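Local structure of transcription factor GAMBIF1 (Anopheles gambiae, 1BVO) at residues F40-V45 with S94-N99; E112-R117 with T127-A132. The protein binds DNA through its Rel homology specificity domain and probably acts as a sequence-specific transcription activator for RNA polymerase II, as Rel-family proteins do. All coordinates share one frame; numbering follows the deposited sequence.

Contact 1 (F40-V45 with S94-N99); sequences FPSIQV and SYTFNN
The carbonyl oxygen of P41 takes the backbone N-H of F97, O to N 2.8 Å. The CA of T96 also comes up to this oxygen, as a CA-H...O contact. Two residues on, the ladder repeats in antiparallel sense: I43 N gives its hydrogen to Y95 O at 3.1 Å, and the return bond from Y95 N to I43 O is weak. I43 and Y95 thus form the hydrogen-bonded pair, while S42 with T96 and Q44 with S94 are the non-hydrogen-bonded pairs on either side of it.

The side chains of S42, T96, Q44 and S94 share one face of the sheet. There CB of S42 lies 3.4 Å from OG1 of T96, and Q44 NE2 makes a weak hydrogen bond to S94 OG; the glutamine chain is bent at chi2 (-77°), which sets its CD. I43 and the start of the Y95 side chain lie on the other face, where CG1 of I43 meets the rim of the F97 ring at CE1, 4.2 Å away, and CD1 of Y95 sits over the centre of the same ring.

Before the strand begins, F40 lays its ring against N98. The N98 CA-H meets one ring face in a CH-pi contact, CA 3.9 Å from the F40 centroid, and N98 CB lies 3.8 Å from F40 CD2.

The pair forms the middle and one edge of a three-stranded antiparallel sheet: strand 2-7 flanks 42-46 on its far side, with S42 and Q44 joined to E7 and E4 by backbone hydrogen bonds. F97 and I43 pack on V54 of strand 52-59, and F97 and Y95 on V86 of strand 83-87, joining this small sheet to the larger one in a beta sandwich.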
loop_
_atom_site.group_PDB
_atom_site.type_symbol
_atom_site.label_atom_id
_atom_site.label_comp_id
_atom_site.label_asym_id
_atom_site.label_seq_id
_atom_site.Cartn_x
_atom_site.Cartn_y
_atom_site.Cartn_z
ATOM N N PHE C 40 21.150 11.077 -23.381
ATOM C CA PHE C 40 19.713 10.908 -23.229
ATOM C C PHE C 40 19.099 10.354 -24.543
ATOM O O PHE C 40 19.696 10.506 -25.614
ATOM C CB PHE C 40 19.126 12.291 -22.885
ATOM C CG PHE C 40 19.673 12.895 -21.595
ATOM C CD1 PHE C 40 19.222 12.442 -20.355
ATOM C CD2 PHE C 40 20.620 13.924 -21.615
ATOM C CE1 PHE C 40 19.694 12.984 -19.168
ATOM C CE2 PHE C 40 21.104 14.485 -20.415
ATOM C CZ PHE C 40 20.637 14.009 -19.192
ATOM N N PRO C 41 17.929 9.670 -24.478
ATOM C CA PRO C 41 17.262 9.105 -25.663
ATOM C C PRO C 41 17.000 10.161 -26.700
ATOM O O PRO C 41 16.605 11.274 -26.368
ATOM C CB PRO C 41 15.921 8.623 -25.109
ATOM C CG PRO C 41 16.236 8.240 -23.746
ATOM C CD PRO C 41 17.151 9.358 -23.268
ATOM N N SER C 42 17.128 9.806 -27.962
ATOM C CA SER C 42 16.865 10.781 -28.990
ATOM C C SER C 42 16.391 10.156 -30.280
ATOM O O SER C 42 16.664 8.980 -30.566
ATOM C CB SER C 42 18.084 11.680 -29.213
ATOM O OG SER C 42 19.308 10.982 -29.076
ATOM N N ILE C 43 15.542 10.894 -30.977
ATOM C CA ILE C 43 14.996 10.442 -32.235
ATOM C C ILE C 43 15.415 11.428 -33.320
ATOM O O ILE C 43 15.940 12.515 -33.030
ATOM C CB ILE C 43 13.457 10.318 -32.175
ATOM C CG1 ILE C 43 12.826 11.674 -31.859
ATOM C CG2 ILE C 43 13.059 9.278 -31.142
ATOM C CD1 ILE C 43 11.338 11.713 -32.085
ATOM N N GLN C 44 15.145 11.046 -34.561
ATOM C CA GLN C 44 15.520 11.827 -35.714
ATOM C C GLN C 44 14.565 11.469 -36.825
ATOM O O GLN C 44 14.458 10.305 -37.194
ATOM C CB GLN C 44 16.924 11.394 -36.122
ATOM C CG GLN C 44 17.917 12.502 -36.357
ATOM C CD GLN C 44 17.711 13.178 -37.684
ATOM O OE1 GLN C 44 17.433 12.526 -38.698
ATOM N NE2 GLN C 44 17.874 14.489 -37.696
ATOM N N VAL C 45 13.838 12.439 -37.344
ATOM C CA VAL C 45 12.928 12.151 -38.433
ATOM C C VAL C 45 13.708 12.174 -39.728
ATOM O O VAL C 45 14.691 12.896 -39.853
ATOM C CB VAL C 45 11.788 13.171 -38.529
ATOM C CG1 VAL C 45 10.905 12.874 -39.721
ATOM C CG2 VAL C 45 10.989 13.164 -37.250
ATOM N N SER C 94 15.368 16.654 -35.058
ATOM C CA SER C 94 15.722 15.765 -33.959
ATOM C C SER C 94 15.299 16.327 -32.620
ATOM O O SER C 94 15.113 17.542 -32.460
ATOM C CB SER C 94 17.231 15.519 -33.933
ATOM O OG SER C 94 17.903 16.322 -34.882
ATOM N N TYR C 95 15.185 15.439 -31.647
ATOM C CA TYR C 95 14.809 15.843 -30.320
ATOM C C TYR C 95 15.531 14.890 -29.432
ATOM O O TYR C 95 15.707 13.720 -29.768
ATOM C CB TYR C 95 13.300 15.760 -30.084
ATOM C CG TYR C 95 12.856 16.514 -28.867
ATOM C CD1 TYR C 95 13.009 15.970 -27.594
ATOM C CD2 TYR C 95 12.303 17.794 -28.973
ATOM C CE1 TYR C 95 12.630 16.671 -26.459
ATOM C CE2 TYR C 95 11.918 18.508 -27.853
ATOM C CZ TYR C 95 12.085 17.940 -26.595
ATOM O OH TYR C 95 11.709 18.618 -25.462
ATOM N N THR C 96 15.950 15.402 -28.295
ATOM C CA THR C 96 16.682 14.620 -27.342
ATOM C C THR C 96 15.895 14.778 -26.049
ATOM O O THR C 96 15.579 15.905 -25.638
ATOM C CB THR C 96 18.113 15.175 -27.309
ATOM O OG1 THR C 96 18.728 14.918 -28.585
ATOM C CG2 THR C 96 18.940 14.549 -26.219
ATOM N N PHE C 97 15.445 13.648 -25.503
ATOM C CA PHE C 97 14.661 13.653 -24.281
ATOM C C PHE C 97 15.597 13.662 -23.097
ATOM O O PHE C 97 16.093 12.618 -22.683
ATOM C CB PHE C 97 13.728 12.451 -24.246
ATOM C CG PHE C 97 12.758 12.432 -25.379
ATOM C CD1 PHE C 97 13.089 11.844 -26.594
ATOM C CD2 PHE C 97 11.543 13.090 -25.257
ATOM C CE1 PHE C 97 12.218 11.910 -27.675
ATOM C CE2 PHE C 97 10.660 13.161 -26.330
ATOM C CZ PHE C 97 11.002 12.576 -27.542
ATOM N N ASN C 98 15.841 14.845 -22.552
ATOM C CA ASN C 98 16.748 14.967 -21.429
ATOM C C ASN C 98 16.037 14.905 -20.078
ATOM O O ASN C 98 16.687 14.720 -19.046
ATOM C CB ASN C 98 17.567 16.241 -21.553
ATOM C CG ASN C 98 16.703 17.430 -21.798
ATOM O OD1 ASN C 98 16.287 18.103 -20.861
ATOM N ND2 ASN C 98 16.314 17.624 -23.051
ATOM N N ASN C 99 14.716 15.088 -20.076
ATOM C CA ASN C 99 13.939 14.982 -18.836
ATOM C C ASN C 99 12.698 14.147 -19.132
ATOM O O ASN C 99 11.652 14.678 -19.514
ATOM C CB ASN C 99 13.567 16.353 -18.241
ATOM C CG ASN C 99 13.244 16.278 -16.724
ATOM O OD1 ASN C 99 12.538 17.135 -16.187
ATOM N ND2 ASN C 99 13.789 15.289 -16.038
#

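Contact 2 (E112-R117 with T127-A132); sequences EALRLR and TGFGHA
L114 packs against H131 and A132, and this is the close-fitting part of the contact. Its CD1 lies over one face of the imidazole, 3.8 Å from the H131 centroid and displaced toward the ring's rim, a CH-pi contact; CD2 comes to 3.5 Å from H131 NE2. With CG between the backbone N and the carbonyl carbon (chi1 65°), the end of the histidine comes nearer the helix than the direction of its CB suggests. NE2 is also hydrogen-bonded to the carbonyl oxygen of P68, which gives the imidazole a polar partner while L114 CD1 lies over its face. The methyl of A132 completes the apolar patch, its CB 4.0 Å from L114 CD1.

The F129 part is more open, for this residue is partly exposed. F129 meets the helix at L114 and, one turn toward its C-terminal end, at R117. Its CD2 lies 3.3 Å from the carbonyl oxygen of L114, which approaches the ring obliquely, and the CB of L114 touches the same CD2. CB and CG of R117 meet F129 CE2, CB at 3.8 Å; beyond CG the arginine bends at chi2 and chi3, and its guanidinium plane stands 80° from the ring plane. Its NH1 and NH2 turn off to the carbonyl oxygens of H69 and H71. On the solvent-facing side of the helix, R115 forms a salt bridge with E119.

The contact folds the loop between helix 107-120 and strand 142-152 back against that helix. The segment holding P68 to H71, which leads into strand 72-74, receives the polar ends of H131 and R117, so helix, loop and this segment pack together.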
loop_
_atom_site.group_PDB
_atom_site.type_symbol
_atom_site.label_atom_id
_atom_site.label_comp_id
_atom_site.label_asym_id
_atom_site.label_seq_id
_atom_site.Cartn_x
_atom_site.Cartn_y
_atom_site.Cartn_z
ATOM N N GLU C 112 -7.624 1.966 -13.470
ATOM C CA GLU C 112 -7.989 3.392 -13.554
ATOM C C GLU C 112 -6.999 4.121 -14.473
ATOM O O GLU C 112 -7.383 4.994 -15.258
ATOM C CB GLU C 112 -7.996 4.014 -12.136
ATOM C CG GLU C 112 -7.932 5.544 -12.042
ATOM C CD GLU C 112 -6.876 6.027 -11.026
ATOM O OE1 GLU C 112 -7.156 6.021 -9.796
ATOM O OE2 GLU C 112 -5.765 6.418 -11.465
ATOM N N ALA C 113 -5.736 3.705 -14.413
ATOM C CA ALA C 113 -4.679 4.291 -15.227
ATOM C C ALA C 113 -4.963 4.037 -16.699
ATOM O O ALA C 113 -5.089 4.980 -17.489
ATOM C CB ALA C 113 -3.335 3.710 -14.839
ATOM N N LEU C 114 -5.064 2.763 -17.066
ATOM C CA LEU C 114 -5.354 2.387 -18.443
ATOM C C LEU C 114 -6.684 2.987 -18.856
ATOM O O LEU C 114 -6.912 3.271 -20.029
ATOM C CB LEU C 114 -5.407 0.874 -18.581
ATOM C CG LEU C 114 -4.024 0.231 -18.530
ATOM C CD1 LEU C 114 -4.161 -1.275 -18.594
ATOM C CD2 LEU C 114 -3.185 0.755 -19.686
ATOM N N ARG C 115 -7.548 3.191 -17.867
ATOM C CA ARG C 115 -8.854 3.790 -18.093
ATOM C C ARG C 115 -8.537 5.165 -18.688
ATOM O O ARG C 115 -8.943 5.467 -19.806
ATOM C CB ARG C 115 -9.603 3.935 -16.756
ATOM C CG ARG C 115 -11.092 4.297 -16.854
ATOM C CD ARG C 115 -11.552 5.118 -15.652
ATOM N NE ARG C 115 -11.693 6.546 -15.968
ATOM C CZ ARG C 115 -11.076 7.541 -15.326
ATOM N NH1 ARG C 115 -10.249 7.279 -14.310
ATOM N NH2 ARG C 115 -11.271 8.806 -15.722
ATOM N N LEU C 116 -7.700 5.927 -17.985
ATOM C CA LEU C 116 -7.296 7.266 -18.421
ATOM C C LEU C 116 -6.534 7.320 -19.748
ATOM O O LEU C 116 -6.787 8.210 -20.560
ATOM C CB LEU C 116 -6.504 7.983 -17.313
ATOM C CG LEU C 116 -7.310 8.463 -16.098
ATOM C CD1 LEU C 116 -6.392 8.799 -14.930
ATOM C CD2 LEU C 116 -8.153 9.671 -16.484
ATOM N N ARG C 117 -5.609 6.389 -19.981
ATOM C CA ARG C 117 -4.856 6.382 -21.239
ATOM C C ARG C 117 -5.881 6.343 -22.384
ATOM O O ARG C 117 -5.710 7.027 -23.386
ATOM C CB ARG C 117 -3.895 5.179 -21.293
ATOM C CG ARG C 117 -2.864 5.194 -22.457
ATOM C CD ARG C 117 -1.775 6.264 -22.294
ATOM N NE ARG C 117 -1.199 6.277 -20.940
ATOM C CZ ARG C 117 -0.323 5.390 -20.470
ATOM N NH1 ARG C 117 0.103 4.400 -21.252
ATOM N NH2 ARG C 117 0.068 5.470 -19.192
ATOM N N THR C 127 -4.679 -1.335 -30.182
ATOM C CA THR C 127 -4.705 -2.506 -29.342
ATOM C C THR C 127 -5.936 -2.520 -28.431
ATOM O O THR C 127 -6.334 -3.575 -27.910
ATOM C CB THR C 127 -3.402 -2.446 -28.524
ATOM O OG1 THR C 127 -2.432 -3.339 -29.081
ATOM C CG2 THR C 127 -3.637 -2.745 -27.067
ATOM N N GLY C 128 -6.557 -1.358 -28.260
ATOM C CA GLY C 128 -7.708 -1.258 -27.392
ATOM C C GLY C 128 -7.265 -1.515 -25.964
ATOM O O GLY C 128 -6.101 -1.807 -25.699
ATOM N N PHE C 129 -8.197 -1.456 -25.026
ATOM C CA PHE C 129 -7.818 -1.668 -23.643
ATOM C C PHE C 129 -8.305 -2.956 -23.024
ATOM O O PHE C 129 -8.644 -3.009 -21.838
ATOM C CB PHE C 129 -8.147 -0.429 -22.817
ATOM C CG PHE C 129 -7.365 0.759 -23.257
ATOM C CD1 PHE C 129 -7.640 1.355 -24.483
ATOM C CD2 PHE C 129 -6.271 1.196 -22.527
ATOM C CE1 PHE C 129 -6.829 2.353 -24.984
ATOM C CE2 PHE C 129 -5.455 2.196 -23.019
ATOM C CZ PHE C 129 -5.732 2.776 -24.249
ATOM N N GLY C 130 -8.197 -4.024 -23.813
ATOM C CA GLY C 130 -8.622 -5.334 -23.359
ATOM C C GLY C 130 -7.849 -5.727 -22.121
ATOM O O GLY C 130 -8.417 -6.184 -21.123
ATOM N N HIS C 131 -6.555 -5.428 -22.152
ATOM C CA HIS C 131 -5.659 -5.747 -21.063
ATOM C C HIS C 131 -5.997 -5.091 -19.711
ATOM O O HIS C 131 -5.461 -5.492 -18.685
ATOM C CB HIS C 131 -4.221 -5.473 -21.506
ATOM C CG HIS C 131 -3.920 -4.034 -21.790
ATOM N ND1 HIS C 131 -4.812 -3.195 -22.440
ATOM C CD2 HIS C 131 -2.866 -3.268 -21.438
ATOM C CE1 HIS C 131 -4.313 -1.972 -22.458
ATOM N NE2 HIS C 131 -3.137 -1.986 -21.858
ATOM N N ALA C 132 -6.913 -4.121 -19.704
ATOM C CA ALA C 132 -7.303 -3.461 -18.453
ATOM C C ALA C 132 -8.090 -4.403 -17.531
ATOM O O ALA C 132 -8.016 -4.271 -16.321
ATOM C CB ALA C 132 -8.101 -2.186 -18.742
#

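Following the chain from the N terminus, strand 42-46 leaves contact 1 and the chain runs through strands 52-59, 72-74, 79-80 and 83-87 before 94-99 returns to close a loop of 48 intervening residues. The chain then passes strand 101-103 and enters helix 107-120, where contact 2 opens; only nine residues separate its two segments. The loops follow in series and neither nest nor cross. The centres of contacts 1 and 2 are about 27 Å apart, on opposite sides of the chain's centre, and the two do not touch. Contact 1 ties strands within the beta framework, whereas contact 2 folds the loop after the helix back onto it, both within one Rel homology domain.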